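Local structure of rhusiopathiae surface protein B (Erysipelothrix rhusiopathiae, 3V10) at residues E231-N234 and K235-T239. The protein probably binds collagen, as a cell-wall-anchored surface adhesin of which this chain is the collagen-binding region. Residues are numbered along the deposited sequence; the frame is centred on the assembly and turned at random.
Sequences EAFN and KEYGT
Phe-233 O receives three backbone N-H groups as the chain turns out of helix 230-236: Glu-236 N, from above the carbonyl plane, then Tyr-237 N at 2.9 Å and Gly-238 N at 3.1 Å from Phe-233 O, these two much nearer that plane. With CG anti to the backbone N (chi1 179°), the phenyl ring packs against the outgoing backbone, so that Gly-238 N sits over one face, toward the rim, and Phe-233 CE1 lies 3.7 Å from Tyr-237 CB. This is the tight side, and the ring continues inward onto Val-217 of strand 208-221, while Tyr-237 reaches Val-219 and its OH hydrogen-bonds Lys-226 NZ. Next door, Asn-234 CA makes a C-H...O contact of 3.2 Å with Gly-238 O, and Asn-234 OD1, in plane at the phenyl edge, accepts from Ile-240 N in strand 239-243. A water bridges Asn-234 O and Thr-239 OG1.

The other flank is looser and exposed. Lys-235 bends at chi3 and chi4 (-61° and -64°) and curls back until NZ makes a weak bond, 3.0 Å, to Glu-231 O near the helix start; Glu-231 OE1 stays 6.9 Å from Lys-235 NZ. The helix joins strands 224-229 and 239-243 of the collagen-binding domain; where Gly-238 leaves helical angles, three N-H groups satisfy the Phe-233 carbonyl, while the lysine ammonium probably adds a modest electrostatic pull on Glu-231 O.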
loop_
_atom_site.group_PDB
_atom_site.type_symbol
_atom_site.label_atom_id
_atom_site.label_comp_id
_atom_site.label_asym_id
_atom_site.label_seq_id
_atom_site.Cartn_x
_atom_site.Cartn_y
_atom_site.Cartn_z
ATOM N N GLU A 231 6.513 0.345 25.908
ATOM C CA GLU A 231 6.671 0.121 27.341
ATOM C C GLU A 231 7.767 0.993 27.951
ATOM O O GLU A 231 7.596 1.555 29.033
ATOM C CB GLU A 231 6.986 -1.351 27.603
ATOM C CG GLU A 231 5.831 -2.311 27.330
ATOM C CD GLU A 231 5.352 -2.306 25.881
ATOM O OE1 GLU A 231 6.195 -2.290 24.956
ATOM O OE2 GLU A 231 4.120 -2.334 25.669
ATOM N N ALA A 232 8.897 1.092 27.260
ATOM C CA ALA A 232 10.011 1.898 27.734
ATOM C C ALA A 232 9.616 3.369 27.679
ATOM O O ALA A 232 9.933 4.148 28.583
ATOM C CB ALA A 232 11.240 1.648 26.867
ATOM N N PHE A 233 8.921 3.739 26.608
ATOM C CA PHE A 233 8.465 5.111 26.426
ATOM C C PHE A 233 7.599 5.512 27.614
ATOM O O PHE A 233 7.750 6.603 28.169
ATOM C CB PHE A 233 7.644 5.229 25.140
ATOM C CG PHE A 233 7.123 6.615 24.883
ATOM C CD1 PHE A 233 7.919 7.565 24.251
ATOM C CD2 PHE A 233 5.839 6.974 25.283
ATOM C CE1 PHE A 233 7.442 8.856 24.020
ATOM C CE2 PHE A 233 5.353 8.263 25.057
ATOM C CZ PHE A 233 6.161 9.203 24.422
ATOM N N ASN A 234 6.689 4.620 27.999
ATOM C CA ASN A 234 5.787 4.874 29.117
ATOM C C ASN A 234 6.501 5.036 30.454
ATOM O O ASN A 234 5.940 5.602 31.391
ATOM C CB ASN A 234 4.750 3.753 29.241
ATOM C CG ASN A 234 3.764 3.741 28.091
ATOM O OD1 ASN A 234 3.596 4.739 27.396
ATOM N ND2 ASN A 234 3.097 2.611 27.893
ATOM N N LYS A 235 7.730 4.539 30.543
ATOM C CA LYS A 235 8.489 4.639 31.786
ATOM C C LYS A 235 9.452 5.820 31.834
ATOM O O LYS A 235 9.865 6.238 32.920
ATOM C CB LYS A 235 9.285 3.353 32.030
ATOM C CG LYS A 235 8.446 2.088 32.127
ATOM C CD LYS A 235 9.293 0.890 32.563
ATOM C CE LYS A 235 10.419 0.587 31.579
ATOM N NZ LYS A 235 9.902 0.169 30.249
ATOM N N GLU A 236 9.802 6.370 30.675
ATOM C CA GLU A 236 10.761 7.469 30.633
ATOM C C GLU A 236 10.332 8.790 30.002
ATOM O O GLU A 236 10.669 9.857 30.518
ATOM C CB GLU A 236 12.035 7.016 29.912
ATOM C CG GLU A 236 12.777 5.857 30.548
ATOM C CD GLU A 236 14.024 5.486 29.765
ATOM O OE1 GLU A 236 13.899 5.111 28.578
ATOM O OE2 GLU A 236 15.131 5.575 30.336
ATOM N N TYR A 237 9.596 8.734 28.896
ATOM C CA TYR A 237 9.228 9.961 28.194
ATOM C C TYR A 237 7.786 10.442 28.207
ATOM O O TYR A 237 7.526 11.619 27.977
ATOM C CB TYR A 237 9.700 9.867 26.744
ATOM C CG TYR A 237 11.169 9.555 26.614
ATOM C CD1 TYR A 237 11.640 8.242 26.710
ATOM C CD2 TYR A 237 12.100 10.576 26.433
ATOM C CE1 TYR A 237 13.004 7.961 26.631
ATOM C CE2 TYR A 237 13.464 10.303 26.353
ATOM C CZ TYR A 237 13.908 8.998 26.454
ATOM O OH TYR A 237 15.255 8.739 26.382
ATOM N N GLY A 238 6.841 9.550 28.459
ATOM C CA GLY A 238 5.461 9.985 28.466
ATOM C C GLY A 238 4.489 8.844 28.632
ATOM O O GLY A 238 4.793 7.860 29.300
ATOM N N THR A 239 3.320 8.977 28.015
ATOM C CA THR A 239 2.297 7.950 28.118
ATOM C C THR A 239 1.620 7.695 26.780
ATOM O O THR A 239 1.208 8.626 26.086
ATOM C CB THR A 239 1.197 8.346 29.133
ATOM O OG1 THR A 239 1.795 8.697 30.390
ATOM C CG2 THR A 239 0.227 7.183 29.352
HETATM O O HOH W 1 3.510 6.706 31.416
#